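Long-range contact in alginate biosynthesis protein AlgJ (Pseudomonas putida, PDB 4O8V), which probably adds acetyl groups at O-2 and O-3 of alginate mannuronate residues as part of an inner-membrane complex: residues 149-162 with 224-238. Sequence-based numbering, arbitrary orientation.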
loop_
_atom_site.group_PDB
_atom_site.type_symbol
_atom_site.label_atom_id
_atom_site.label_comp_id
_atom_site.label_asym_id
_atom_site.label_seq_id
_atom_site.Cartn_x
_atom_site.Cartn_y
_atom_site.Cartn_z
ATOM N N PRO A 149 22.046 13.524 0.097
ATOM C CA PRO A 149 20.743 13.644 0.743
ATOM C C PRO A 149 20.082 14.946 0.338
ATOM O O PRO A 149 20.768 15.964 0.203
ATOM C CB PRO A 149 21.081 13.636 2.241
ATOM C CG PRO A 149 22.457 13.075 2.330
ATOM C CD PRO A 149 23.147 13.490 1.071
ATOM N N GLN A 150 18.778 14.908 0.111
ATOM C CA GLN A 150 18.030 16.132 -0.117
ATOM C C GLN A 150 17.038 16.297 1.021
ATOM O O GLN A 150 16.366 15.345 1.400
ATOM C CB GLN A 150 17.298 16.113 -1.459
ATOM C CG GLN A 150 16.632 17.449 -1.775
ATOM C CD GLN A 150 16.016 17.502 -3.154
ATOM O OE1 GLN A 150 15.705 16.469 -3.745
ATOM N NE2 GLN A 150 15.842 18.714 -3.681
ATOM N N ALA A 151 16.947 17.498 1.572
ATOM C CA ALA A 151 16.073 17.704 2.729
ATOM C C ALA A 151 14.670 18.135 2.315
ATOM O O ALA A 151 14.486 18.886 1.354
ATOM C CB ALA A 151 16.681 18.722 3.662
ATOM N N PHE A 152 13.675 17.659 3.052
ATOM C CA PHE A 152 12.299 18.049 2.788
ATOM C C PHE A 152 11.681 18.483 4.103
ATOM O O PHE A 152 12.090 18.015 5.157
ATOM C CB PHE A 152 11.494 16.896 2.167
ATOM C CG PHE A 152 11.901 16.562 0.759
ATOM C CD1 PHE A 152 13.030 15.791 0.512
ATOM C CD2 PHE A 152 11.159 17.024 -0.320
ATOM C CE1 PHE A 152 13.413 15.494 -0.775
ATOM C CE2 PHE A 152 11.532 16.724 -1.611
ATOM C CZ PHE A 152 12.661 15.956 -1.837
ATOM N N ILE A 153 10.696 19.369 4.030
ATOM C CA ILE A 153 9.944 19.784 5.206
ATOM C C ILE A 153 8.459 19.493 4.990
ATOM O O ILE A 153 7.894 19.818 3.940
ATOM C CB ILE A 153 10.149 21.287 5.510
ATOM C CG1 ILE A 153 11.573 21.527 6.027
ATOM C CG2 ILE A 153 9.119 21.766 6.522
ATOM C CD1 ILE A 153 11.993 23.002 6.153
ATOM N N THR A 154 7.835 18.854 5.973
ATOM C CA THR A 154 6.395 18.576 5.935
ATOM C C THR A 154 5.686 19.538 6.861
ATOM O O THR A 154 6.095 19.697 8.002
ATOM C CB THR A 154 6.091 17.118 6.343
ATOM O OG1 THR A 154 6.647 16.234 5.360
ATOM C CG2 THR A 154 4.573 16.874 6.458
ATOM N N GLU A 155 4.667 20.229 6.356
ATOM C CA GLU A 155 3.913 21.164 7.186
ATOM C C GLU A 155 2.486 20.663 7.376
ATOM O O GLU A 155 1.844 20.185 6.434
ATOM C CB GLU A 155 3.893 22.563 6.567
ATOM C CG GLU A 155 5.255 23.258 6.523
ATOM C CD GLU A 155 5.174 24.672 5.961
ATOM O OE1 GLU A 155 4.056 25.100 5.588
ATOM O OE2 GLU A 155 6.223 25.355 5.891
ATOM N N ALA A 156 1.993 20.770 8.598
ATOM C CA ALA A 156 0.636 20.360 8.904
ATOM C C ALA A 156 -0.270 21.560 8.744
ATOM O O ALA A 156 -0.014 22.611 9.338
ATOM C CB ALA A 156 0.552 19.810 10.312
ATOM N N GLY A 157 -1.312 21.414 7.933
ATOM C CA GLY A 157 -2.272 22.485 7.739
ATOM C C GLY A 157 -3.510 22.315 8.614
ATOM O O GLY A 157 -3.434 21.831 9.739
ATOM N N ASN A 158 -4.657 22.716 8.088
ATOM C CA ASN A 158 -5.891 22.672 8.859
ATOM C C ASN A 158 -6.469 21.263 8.901
ATOM O O ASN A 158 -6.086 20.399 8.122
ATOM C CB ASN A 158 -6.911 23.654 8.281
ATOM C CG ASN A 158 -6.480 25.095 8.437
ATOM O OD1 ASN A 158 -5.675 25.427 9.318
ATOM N ND2 ASN A 158 -7.001 25.967 7.574
ATOM N N THR A 159 -7.390 21.037 9.834
ATOM C CA THR A 159 -8.136 19.787 9.904
ATOM C C THR A 159 -9.605 20.072 9.560
ATOM O O THR A 159 -10.149 21.096 9.995
ATOM C CB THR A 159 -8.036 19.167 11.318
ATOM O OG1 THR A 159 -6.681 18.764 11.577
ATOM C CG2 THR A 159 -8.979 17.973 11.476
ATOM N N ALA A 160 -10.227 19.183 8.779
ATOM C CA ALA A 160 -11.618 19.335 8.343
ATOM C C ALA A 160 -12.266 17.967 8.227
ATOM O O ALA A 160 -11.557 16.954 8.097
ATOM C CB ALA A 160 -11.695 20.082 7.000
ATOM N N PRO A 161 -13.611 17.916 8.257
ATOM C CA PRO A 161 -14.260 16.612 8.081
ATOM C C PRO A 161 -13.934 15.953 6.744
ATOM O O PRO A 161 -13.641 16.626 5.751
ATOM C CB PRO A 161 -15.762 16.944 8.147
ATOM C CG PRO A 161 -15.859 18.244 8.858
ATOM C CD PRO A 161 -14.589 18.999 8.505
ATOM N N TYR A 162 -13.987 14.629 6.734
ATOM C CA TYR A 162 -13.709 13.860 5.526
ATOM C C TYR A 162 -14.686 12.673 5.452
ATOM O O TYR A 162 -14.766 11.887 6.396
ATOM C CB TYR A 162 -12.252 13.385 5.531
ATOM C CG TYR A 162 -11.907 12.547 4.318
ATOM C CD1 TYR A 162 -11.716 13.138 3.081
ATOM C CD2 TYR A 162 -11.826 11.160 4.409
ATOM C CE1 TYR A 162 -11.440 12.372 1.952
ATOM C CE2 TYR A 162 -11.548 10.385 3.283
ATOM C CZ TYR A 162 -11.349 10.995 2.074
ATOM O OH TYR A 162 -11.060 10.227 0.961
ATOM N N HIS A 224 -4.117 12.906 -0.077
ATOM C CA HIS A 224 -4.611 13.124 1.292
ATOM C C HIS A 224 -3.758 12.407 2.347
ATOM O O HIS A 224 -3.653 12.885 3.471
ATOM C CB HIS A 224 -6.075 12.656 1.448
ATOM C CG HIS A 224 -7.098 13.598 0.888
ATOM N ND1 HIS A 224 -6.997 14.968 0.983
ATOM C CD2 HIS A 224 -8.274 13.354 0.260
ATOM C CE1 HIS A 224 -8.050 15.529 0.417
ATOM N NE2 HIS A 224 -8.838 14.571 -0.037
ATOM N N TRP A 225 -3.166 11.261 2.005
ATOM C CA TRP A 225 -2.410 10.492 3.002
ATOM C C TRP A 225 -0.936 10.924 3.012
ATOM O O TRP A 225 -0.185 10.522 3.895
ATOM C CB TRP A 225 -2.542 8.976 2.757
ATOM C CG TRP A 225 -3.892 8.587 2.164
ATOM C CD1 TRP A 225 -4.125 7.790 1.064
ATOM C CD2 TRP A 225 -5.186 9.018 2.627
ATOM N NE1 TRP A 225 -5.495 7.689 0.834
ATOM C CE2 TRP A 225 -6.156 8.449 1.766
ATOM C CE3 TRP A 225 -5.615 9.841 3.679
ATOM C CZ2 TRP A 225 -7.525 8.678 1.927
ATOM C CZ3 TRP A 225 -6.973 10.064 3.838
ATOM C CH2 TRP A 225 -7.914 9.494 2.965
ATOM N N ASN A 226 -0.565 11.748 2.030
ATOM C CA ASN A 226 0.791 12.307 1.884
ATOM C C ASN A 226 1.893 11.255 1.992
ATOM O O ASN A 226 2.961 11.531 2.548
ATOM C CB ASN A 226 1.051 13.414 2.932
ATOM C CG ASN A 226 2.201 14.349 2.528
ATOM O OD1 ASN A 226 2.307 14.754 1.371
ATOM N ND2 ASN A 226 3.088 14.658 3.474
ATOM N N PHE A 227 1.645 10.045 1.484
ATOM C CA PHE A 227 2.653 8.993 1.579
ATOM C C PHE A 227 3.895 9.339 0.748
ATOM O O PHE A 227 5.026 9.094 1.195
ATOM C CB PHE A 227 2.071 7.652 1.144
ATOM C CG PHE A 227 2.985 6.476 1.377
ATOM C CD1 PHE A 227 3.656 6.318 2.578
ATOM C CD2 PHE A 227 3.159 5.513 0.375
ATOM C CE1 PHE A 227 4.471 5.222 2.789
ATOM C CE2 PHE A 227 3.967 4.409 0.588
ATOM C CZ PHE A 227 4.632 4.266 1.784
ATOM N N LEU A 228 3.693 9.904 -0.443
ATOM C CA LEU A 228 4.838 10.348 -1.251
ATOM C C LEU A 228 5.727 11.332 -0.482
ATOM O O LEU A 228 6.956 11.198 -0.443
ATOM C CB LEU A 228 4.373 11.008 -2.553
ATOM C CG LEU A 228 5.497 11.463 -3.486
ATOM C CD1 LEU A 228 6.282 10.259 -3.930
ATOM C CD2 LEU A 228 4.894 12.166 -4.668
ATOM N N GLY A 229 5.096 12.343 0.106
ATOM C CA GLY A 229 5.849 13.366 0.810
ATOM C C GLY A 229 6.555 12.755 2.008
ATOM O O GLY A 229 7.708 13.092 2.294
ATOM N N ALA A 230 5.858 11.854 2.699
ATOM C CA ALA A 230 6.417 11.239 3.905
ATOM C C ALA A 230 7.677 10.431 3.542
ATOM O O ALA A 230 8.674 10.446 4.265
ATOM C CB ALA A 230 5.383 10.365 4.592
ATOM N N LEU A 231 7.633 9.759 2.398
ATOM C CA LEU A 231 8.781 9.021 1.878
ATOM C C LEU A 231 9.948 9.943 1.497
ATOM O O LEU A 231 11.087 9.669 1.855
ATOM C CB LEU A 231 8.378 8.181 0.649
ATOM C CG LEU A 231 7.654 6.865 0.920
ATOM C CD1 LEU A 231 7.111 6.238 -0.381
ATOM C CD2 LEU A 231 8.603 5.916 1.682
ATOM N N GLN A 232 9.661 11.007 0.748
ATOM C CA GLN A 232 10.680 11.997 0.395
ATOM C C GLN A 232 11.386 12.501 1.641
ATOM O O GLN A 232 12.614 12.488 1.726
ATOM C CB GLN A 232 10.066 13.178 -0.354
ATOM C CG GLN A 232 9.588 12.855 -1.761
ATOM C CD GLN A 232 8.757 13.976 -2.349
ATOM O OE1 GLN A 232 8.058 14.686 -1.629
ATOM N NE2 GLN A 232 8.815 14.131 -3.663
ATOM N N GLN A 233 10.599 12.922 2.627
ATOM C CA GLN A 233 11.166 13.417 3.867
ATOM C C GLN A 233 11.971 12.363 4.626
ATOM O O GLN A 233 13.069 12.645 5.095
ATOM C CB GLN A 233 10.072 13.970 4.767
ATOM C CG GLN A 233 10.634 14.557 6.056
ATOM C CD GLN A 233 9.670 15.499 6.707
ATOM O OE1 GLN A 233 9.357 16.552 6.155
ATOM N NE2 GLN A 233 9.178 15.128 7.883
ATOM N N ALA A 234 11.440 11.149 4.741
ATOM C CA ALA A 234 12.116 10.133 5.545
ATOM C C ALA A 234 13.386 9.641 4.840
ATOM O O ALA A 234 14.434 9.467 5.479
ATOM C CB ALA A 234 11.159 8.970 5.852
ATOM N N LEU A 235 13.304 9.460 3.524
ATOM C CA LEU A 235 14.436 9.001 2.729
ATOM C C LEU A 235 15.466 10.088 2.466
ATOM O O LEU A 235 16.589 9.789 2.048
ATOM C CB LEU A 235 13.956 8.449 1.382
ATOM C CG LEU A 235 13.098 7.185 1.439
ATOM C CD1 LEU A 235 12.441 6.957 0.081
ATOM C CD2 LEU A 235 13.973 6.010 1.836
ATOM N N ARG A 236 15.093 11.344 2.710
ATOM C CA ARG A 236 15.922 12.478 2.282
ATOM C C ARG A 236 16.301 12.303 0.807
ATOM O O ARG A 236 17.487 12.352 0.401
ATOM C CB ARG A 236 17.165 12.623 3.168
ATOM C CG ARG A 236 16.800 12.722 4.659
ATOM C CD ARG A 236 18.002 12.955 5.528
ATOM N NE ARG A 236 18.203 14.379 5.734
ATOM C CZ ARG A 236 19.380 14.984 5.671
ATOM N NH1 ARG A 236 20.478 14.284 5.417
ATOM N NH2 ARG A 236 19.454 16.291 5.869
ATOM N N SER A 237 15.265 12.079 0.003
ATOM C CA SER A 237 15.447 11.833 -1.430
ATOM C C SER A 237 14.231 12.252 -2.249
ATOM O O SER A 237 13.100 12.156 -1.769
ATOM C CB SER A 237 15.719 10.351 -1.681
ATOM O OG SER A 237 15.857 10.091 -3.070
ATOM N N ASP A 238 14.433 12.741 -3.470
ATOM C CA ASP A 238 13.261 12.971 -4.311
ATOM C C ASP A 238 12.697 11.598 -4.644
ATOM O O ASP A 238 13.417 10.598 -4.622
ATOM C CB ASP A 238 13.591 13.771 -5.580
ATOM C CG ASP A 238 12.337 14.320 -6.270
ATOM O OD1 ASP A 238 11.232 14.243 -5.690
ATOM O OD2 ASP A 238 12.461 14.855 -7.391
HETATM O O HOH W 1 16.936 13.499 -4.332
HETATM O O HOH W 2 14.145 15.254 4.816
#
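With CG turned anti to its carbonyl carbon (chi1 -70°), Phe152 lowers its ring onto helix 227-235, so that CB of Gln232 lies beneath one face. The carbon is 3.8 Å from the ring centroid and almost on the ring normal, a CH-pi contact. Strand 152-162 pairs antiparallel with strand 184-193 in a two-stranded ribbon of this SGNH hydrolase-like domain; its start packs on the helix through Phe152, while Tyr162 at its end meets the 3-10 segment 224-225. A flat aromatic suits the first place because its rim also reaches the turn after the helix: CE1 of Phe152 lies 3.5 Å from Ser237 O, and CZ packs near Asp238 CA. Without the ring, as with an alanine here, Gln232 CB would probably lose its aromatic cover and a gap is likely to open between the ribbon and the helix end. Beside the ring, one water accepts from Phe152 N and donates to Gln233 O, bridging the two backbones. Thr154 suits its place by serving two needs: its methyl CG2 packs 4.0 Å from Asn226 ND2, and its hydroxyl, like this ND2, hydrogen-bonds Thr191 on the partner strand. Tyr162 joins His224 and Trp225 in an aromatic cluster, its broad ring touching His224 through CE1 and Trp225 through CE2. The tryptophan pair is offset edge-to-face, the edge of Trp225 toward the face of Tyr162, planes at 90°. Trp225 also stacks on His122 and Tyr162 touches Asp120, both active-site residues by similarity, so this end of the ribbon probably borders the catalytic centre. The helix closes in a Schellman motif, whose positive-phi residue, Arg236, offers its carbonyl to the chain just before the strand: Gln150 N donates to Arg236 O at 2.9 Å, nearly straight at 170° but from above the carbonyl plane.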